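Local structure of DNA repair protein RAD7 (Saccharomyces cerevisiae, 5ZB2) at residues P100-N114 / L125-I139. The protein takes part in global genome nucleotide excision repair as a component of the GGR complex with RAD16 and ABF1, and binds the ubiquitin-ligase subunit ELC1. Residues are numbered along the deposited sequence; the frame is centred on the assembly and turned at random.
Sequences PHLTELSLQMCGQLN and LPNLKSLNLDGPFLI
Gln108 and Asn132 bring their side-chain amides together with planes nearly perpendicular, 85° apart. Gln108 NE2 donates to Asn132 OD1 at 2.8 Å, lying above the carbonyl plane of the asparagine while OD1 sits in the plane of the glutamine amide. The same nitrogen reaches back to its own strand, giving a second bond to Ser106 OG at 2.8 Å; the bend at chi2 (-67°) folds the amide over the strand to make both possible. Two bonds from NE2 thus fix the rotation of the Gln108 amide and leave OE1 facing Asp134, whose CB lies 3.1 Å away and whose carboxylate OD2 is linked to it through a shared water. Asp134 OD1 accepts a hydrogen bond from Asn162 ND2. Beyond the strands, the Phe137 ring meets Gly111 obliquely, CE1 standing 3.4 Å from Gly111 O.

Glu104, Ser106 and Gln108, with Ser130, Asn132 and Asp134, line one face of the parallel strands 104-108 and 130-134. Leu105 N bonds to Ser130 O, Asn132 N to Leu105 O, Leu107 N to Asn132 O and Asp134 N to Leu107 O, and the series ends at Asp134 O, which accepts from Cys110 N and, weakly, from Met109 N. At the other end Thr103 O is gripped by both Lys129 N and Ser130 N. On the opposite face the leucines run side by side, Leu107 CB against Leu133 CD2 at 3.7 Å and Leu105 CB against Leu131 CD1 at 4.0 Å. Leu113 CD2 extends this apolar row to Ile139 CD1, 3.7 Å away.

Such a ladder of matched leucines joins successive turns of the leucine-rich repeat solenoid that makes up much of this C-terminal part of RAD7. Helix 115-124 connects the two strands and packs through Ile121 on Leu107 and Leu128; Tyr92 of helix 89-98 packs on Leu107 and Leu113, and Trp144 of helix 141-150 on Leu133 and Ile139, while strand 78-81 pairs with 104-108 and strand 157-161 follows 130-134.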
loop_
_atom_site.group_PDB
_atom_site.type_symbol
_atom_site.label_atom_id
_atom_site.label_comp_id
_atom_site.label_asym_id
_atom_site.label_seq_id
_atom_site.Cartn_x
_atom_site.Cartn_y
_atom_site.Cartn_z
ATOM N N PRO A 100 13.521 7.545 -7.089
ATOM C CA PRO A 100 13.244 8.929 -7.507
ATOM C C PRO A 100 14.072 9.400 -8.695
ATOM O O PRO A 100 13.709 10.409 -9.312
ATOM C CB PRO A 100 13.564 9.744 -6.246
ATOM C CG PRO A 100 14.551 8.907 -5.497
ATOM C CD PRO A 100 14.165 7.480 -5.765
ATOM N N HIS A 101 15.161 8.719 -9.040
ATOM C CA HIS A 101 16.038 9.176 -10.112
ATOM C C HIS A 101 15.575 8.731 -11.495
ATOM O O HIS A 101 16.287 8.969 -12.474
ATOM C CB HIS A 101 17.466 8.683 -9.865
ATOM C CG HIS A 101 18.025 9.098 -8.540
ATOM N ND1 HIS A 101 18.653 10.309 -8.344
ATOM C CD2 HIS A 101 18.042 8.466 -7.342
ATOM C CE1 HIS A 101 19.035 10.403 -7.083
ATOM N NE2 HIS A 101 18.676 9.298 -6.454
ATOM N N LEU A 102 14.404 8.105 -11.604
ATOM C CA LEU A 102 13.967 7.559 -12.880
ATOM C C LEU A 102 13.539 8.665 -13.837
ATOM O O LEU A 102 12.844 9.613 -13.458
ATOM C CB LEU A 102 12.812 6.577 -12.677
ATOM C CG LEU A 102 13.159 5.206 -12.092
ATOM C CD1 LEU A 102 11.890 4.420 -11.798
ATOM C CD2 LEU A 102 14.063 4.419 -13.029
ATOM N N THR A 103 13.968 8.537 -15.086
ATOM C CA THR A 103 13.521 9.393 -16.175
ATOM C C THR A 103 12.781 8.632 -17.261
ATOM O O THR A 103 11.943 9.221 -17.949
ATOM C CB THR A 103 14.714 10.118 -16.816
ATOM O OG1 THR A 103 15.599 9.156 -17.407
ATOM C CG2 THR A 103 15.470 10.921 -15.774
ATOM N N GLU A 104 13.064 7.343 -17.426
ATOM C CA GLU A 104 12.416 6.508 -18.426
ATOM C C GLU A 104 11.995 5.210 -17.764
ATOM O O GLU A 104 12.806 4.561 -17.094
ATOM C CB GLU A 104 13.350 6.224 -19.604
ATOM C CG GLU A 104 13.985 7.479 -20.188
ATOM C CD GLU A 104 14.757 7.209 -21.463
ATOM O OE1 GLU A 104 14.881 6.025 -21.853
ATOM O OE2 GLU A 104 15.237 8.186 -22.073
ATOM N N LEU A 105 10.732 4.833 -17.950
ATOM C CA LEU A 105 10.187 3.632 -17.333
ATOM C C LEU A 105 9.312 2.907 -18.341
ATOM O O LEU A 105 8.443 3.517 -18.970
ATOM C CB LEU A 105 9.379 3.972 -16.075
ATOM C CG LEU A 105 8.793 2.785 -15.306
ATOM C CD1 LEU A 105 9.892 1.901 -14.738
ATOM C CD2 LEU A 105 7.888 3.288 -14.201
ATOM N N SER A 106 9.550 1.608 -18.494
ATOM C CA SER A 106 8.758 0.763 -19.374
ATOM C C SER A 106 8.182 -0.377 -18.552
ATOM O O SER A 106 8.935 -1.175 -17.984
ATOM C CB SER A 106 9.602 0.227 -20.529
ATOM O OG SER A 106 8.838 -0.650 -21.338
ATOM N N LEU A 107 6.852 -0.452 -18.496
ATOM C CA LEU A 107 6.129 -1.477 -17.743
ATOM C C LEU A 107 5.318 -2.297 -18.742
ATOM O O LEU A 107 4.244 -1.872 -19.181
ATOM C CB LEU A 107 5.230 -0.844 -16.679
ATOM C CG LEU A 107 5.924 0.084 -15.678
ATOM C CD1 LEU A 107 4.925 0.719 -14.710
ATOM C CD2 LEU A 107 7.003 -0.665 -14.909
ATOM N N GLN A 108 5.831 -3.468 -19.100
ATOM C CA GLN A 108 5.200 -4.330 -20.091
ATOM C C GLN A 108 4.419 -5.431 -19.381
ATOM O O GLN A 108 4.933 -6.068 -18.457
ATOM C CB GLN A 108 6.249 -4.933 -21.029
ATOM C CG GLN A 108 7.161 -3.903 -21.703
ATOM C CD GLN A 108 6.423 -3.010 -22.689
ATOM O OE1 GLN A 108 5.798 -3.487 -23.636
ATOM N NE2 GLN A 108 6.495 -1.704 -22.468
ATOM N N MET A 109 3.176 -5.644 -19.812
ATOM C CA MET A 109 2.281 -6.606 -19.173
ATOM C C MET A 109 1.999 -6.190 -17.728
ATOM O O MET A 109 2.201 -6.956 -16.782
ATOM C CB MET A 109 2.857 -8.023 -19.242
ATOM C CG MET A 109 3.257 -8.460 -20.651
ATOM S SD MET A 109 3.914 -10.142 -20.734
ATOM C CE MET A 109 2.457 -11.094 -20.304
ATOM N N CYS A 110 1.524 -4.955 -17.570
ATOM C CA CYS A 110 1.283 -4.358 -16.253
ATOM C C CYS A 110 -0.207 -4.390 -15.908
ATOM O O CYS A 110 -0.836 -3.374 -15.616
ATOM C CB CYS A 110 1.832 -2.933 -16.219
ATOM S SG CYS A 110 1.180 -1.818 -17.521
ATOM N N GLY A 111 -0.763 -5.603 -15.898
ATOM C CA GLY A 111 -2.203 -5.759 -15.745
ATOM C C GLY A 111 -2.759 -5.220 -14.439
ATOM O O GLY A 111 -3.923 -4.812 -14.381
ATOM N N GLN A 112 -1.955 -5.210 -13.376
ATOM C CA GLN A 112 -2.438 -4.799 -12.061
ATOM C C GLN A 112 -2.241 -3.314 -11.785
ATOM O O GLN A 112 -2.688 -2.828 -10.741
ATOM C CB GLN A 112 -1.748 -5.620 -10.964
ATOM C CG GLN A 112 -1.924 -7.120 -11.136
ATOM C CD GLN A 112 -1.464 -7.911 -9.931
ATOM O OE1 GLN A 112 -1.809 -7.587 -8.794
ATOM N NE2 GLN A 112 -0.683 -8.962 -10.173
ATOM N N LEU A 113 -1.595 -2.583 -12.688
ATOM C CA LEU A 113 -1.448 -1.144 -12.518
ATOM C C LEU A 113 -2.824 -0.486 -12.494
ATOM O O LEU A 113 -3.589 -0.602 -13.455
ATOM C CB LEU A 113 -0.593 -0.575 -13.650
ATOM C CG LEU A 113 -0.059 0.848 -13.463
ATOM C CD1 LEU A 113 1.177 1.065 -14.319
ATOM C CD2 LEU A 113 -1.103 1.888 -13.813
ATOM N N ASN A 114 -3.143 0.196 -11.397
ATOM C CA ASN A 114 -4.457 0.804 -11.221
ATOM C C ASN A 114 -4.324 2.317 -11.061
ATOM O O ASN A 114 -3.237 2.894 -11.170
ATOM C CB ASN A 114 -5.199 0.178 -10.033
ATOM C CG ASN A 114 -4.574 0.516 -8.678
ATOM O OD1 ASN A 114 -3.612 1.286 -8.578
ATOM N ND2 ASN A 114 -5.139 -0.060 -7.621
ATOM N N LEU A 125 7.786 10.485 -9.208
ATOM C CA LEU A 125 8.975 10.438 -10.049
ATOM C C LEU A 125 9.142 11.790 -10.732
ATOM O O LEU A 125 8.723 11.959 -11.884
ATOM C CB LEU A 125 8.869 9.312 -11.080
ATOM C CG LEU A 125 8.720 7.904 -10.506
ATOM C CD1 LEU A 125 8.524 6.902 -11.633
ATOM C CD2 LEU A 125 9.919 7.522 -9.652
ATOM N N PRO A 126 9.749 12.772 -10.059
ATOM C CA PRO A 126 9.762 14.137 -10.611
ATOM C C PRO A 126 10.574 14.281 -11.886
ATOM O O PRO A 126 10.331 15.229 -12.643
ATOM C CB PRO A 126 10.365 14.970 -9.472
ATOM C CG PRO A 126 11.209 14.000 -8.711
ATOM C CD PRO A 126 10.483 12.683 -8.785
ATOM N N ASN A 127 11.521 13.384 -12.146
ATOM C CA ASN A 127 12.323 13.428 -13.364
ATOM C C ASN A 127 11.749 12.575 -14.490
ATOM O O ASN A 127 12.367 12.486 -15.557
ATOM C CB ASN A 127 13.753 12.965 -13.072
ATOM C CG ASN A 127 14.452 13.831 -12.045
ATOM O OD1 ASN A 127 14.332 15.055 -12.063
ATOM N ND2 ASN A 127 15.194 13.196 -11.141
ATOM N N LEU A 128 10.595 11.944 -14.283
ATOM C CA LEU A 128 10.036 11.065 -15.302
ATOM C C LEU A 128 9.656 11.861 -16.543
ATOM O O LEU A 128 8.922 12.849 -16.461
ATOM C CB LEU A 128 8.811 10.332 -14.751
ATOM C CG LEU A 128 8.130 9.346 -15.699
ATOM C CD1 LEU A 128 9.091 8.243 -16.118
ATOM C CD2 LEU A 128 6.877 8.758 -15.054
ATOM N N LYS A 129 10.161 11.419 -17.698
ATOM C CA LYS A 129 9.817 12.022 -18.980
ATOM C C LYS A 129 9.395 11.004 -20.032
ATOM O O LYS A 129 8.914 11.414 -21.095
ATOM C CB LYS A 129 11.000 12.838 -19.528
ATOM C CG LYS A 129 12.241 12.008 -19.808
ATOM C CD LYS A 129 13.428 12.871 -20.203
ATOM C CE LYS A 129 14.653 12.011 -20.496
ATOM N NZ LYS A 129 15.821 12.819 -20.947
ATOM N N SER A 130 9.551 9.706 -19.773
ATOM C CA SER A 130 9.213 8.661 -20.734
ATOM C C SER A 130 8.512 7.515 -20.018
ATOM O O SER A 130 9.044 6.972 -19.045
ATOM C CB SER A 130 10.470 8.143 -21.438
ATOM O OG SER A 130 10.203 6.950 -22.148
ATOM N N LEU A 131 7.329 7.141 -20.507
ATOM C CA LEU A 131 6.567 6.039 -19.925
ATOM C C LEU A 131 6.031 5.156 -21.042
ATOM O O LEU A 131 5.349 5.645 -21.950
ATOM C CB LEU A 131 5.416 6.559 -19.055
ATOM C CG LEU A 131 4.681 5.516 -18.202
ATOM C CD1 LEU A 131 5.614 4.855 -17.194
ATOM C CD2 LEU A 131 3.489 6.139 -17.487
ATOM N N ASN A 132 6.336 3.859 -20.964
ATOM C CA ASN A 132 5.852 2.853 -21.905
ATOM C C ASN A 132 5.057 1.814 -21.126
ATOM O O ASN A 132 5.597 1.166 -20.223
ATOM C CB ASN A 132 7.021 2.203 -22.650
ATOM C CG ASN A 132 6.575 1.275 -23.772
ATOM O OD1 ASN A 132 5.509 0.660 -23.710
ATOM N ND2 ASN A 132 7.401 1.168 -24.806
ATOM N N LEU A 133 3.776 1.665 -21.464
ATOM C CA LEU A 133 2.880 0.746 -20.771
ATOM C C LEU A 133 2.231 -0.194 -21.775
ATOM O O LEU A 133 1.666 0.257 -22.778
ATOM C CB LEU A 133 1.795 1.506 -20.000
ATOM C CG LEU A 133 2.244 2.551 -18.976
ATOM C CD1 LEU A 133 1.031 3.263 -18.392
ATOM C CD2 LEU A 133 3.080 1.928 -17.870
ATOM N N ASP A 134 2.287 -1.489 -21.481
ATOM C CA ASP A 134 1.686 -2.510 -22.329
ATOM C C ASP A 134 0.713 -3.346 -21.498
ATOM O O ASP A 134 1.129 -4.145 -20.659
ATOM C CB ASP A 134 2.765 -3.407 -22.935
ATOM C CG ASP A 134 2.189 -4.494 -23.820
ATOM O OD1 ASP A 134 0.995 -4.405 -24.173
ATOM O OD2 ASP A 134 2.931 -5.439 -24.162
ATOM N N GLY A 135 -0.561 -3.147 -21.719
ATOM C CA GLY A 135 -1.568 -3.863 -21.003
ATOM C C GLY A 135 -2.143 -3.252 -19.747
ATOM O O GLY A 135 -2.575 -3.989 -18.924
ATOM N N PRO A 136 -2.158 -1.941 -19.584
ATOM C CA PRO A 136 -2.767 -1.365 -18.376
ATOM C C PRO A 136 -4.280 -1.318 -18.533
ATOM O O PRO A 136 -4.841 -0.231 -18.672
ATOM C CB PRO A 136 -2.180 0.044 -18.320
ATOM C CG PRO A 136 -1.849 0.372 -19.737
ATOM C CD PRO A 136 -1.466 -0.924 -20.395
ATOM N N PHE A 137 -4.932 -2.477 -18.534
ATOM C CA PHE A 137 -6.348 -2.542 -18.890
ATOM C C PHE A 137 -7.269 -2.043 -17.779
ATOM O O PHE A 137 -8.474 -1.910 -18.020
ATOM C CB PHE A 137 -6.737 -3.973 -19.284
ATOM C CG PHE A 137 -6.700 -4.966 -18.150
ATOM C CD1 PHE A 137 -5.534 -5.654 -17.851
ATOM C CD2 PHE A 137 -7.839 -5.237 -17.407
ATOM C CE1 PHE A 137 -5.498 -6.576 -16.821
ATOM C CE2 PHE A 137 -7.811 -6.165 -16.372
ATOM C CZ PHE A 137 -6.637 -6.834 -16.083
ATOM N N LEU A 138 -6.753 -1.753 -16.583
ATOM C CA LEU A 138 -7.619 -1.250 -15.517
ATOM C C LEU A 138 -7.930 0.239 -15.673
ATOM O O LEU A 138 -8.973 0.700 -15.199
ATOM C CB LEU A 138 -6.977 -1.493 -14.149
ATOM C CG LEU A 138 -6.809 -2.938 -13.666
ATOM C CD1 LEU A 138 -6.001 -2.980 -12.375
ATOM C CD2 LEU A 138 -8.151 -3.613 -13.451
ATOM N N ILE A 139 -7.058 0.996 -16.336
ATOM C CA ILE A 139 -7.167 2.453 -16.357
ATOM C C ILE A 139 -8.306 2.864 -17.285
ATOM O O ILE A 139 -8.309 2.525 -18.474
ATOM C CB ILE A 139 -5.844 3.091 -16.806
ATOM C CG1 ILE A 139 -4.643 2.501 -16.048
ATOM C CG2 ILE A 139 -5.901 4.603 -16.635
ATOM C CD1 ILE A 139 -4.634 2.765 -14.550
HETATM O O HOH W 1 11.966 10.862 -11.258
HETATM O O HOH W 2 9.591 4.533 -21.424
HETATM O O HOH W 3 5.688 -5.836 -24.916
HETATM O O HOH W 4 -3.997 -2.287 -15.535
#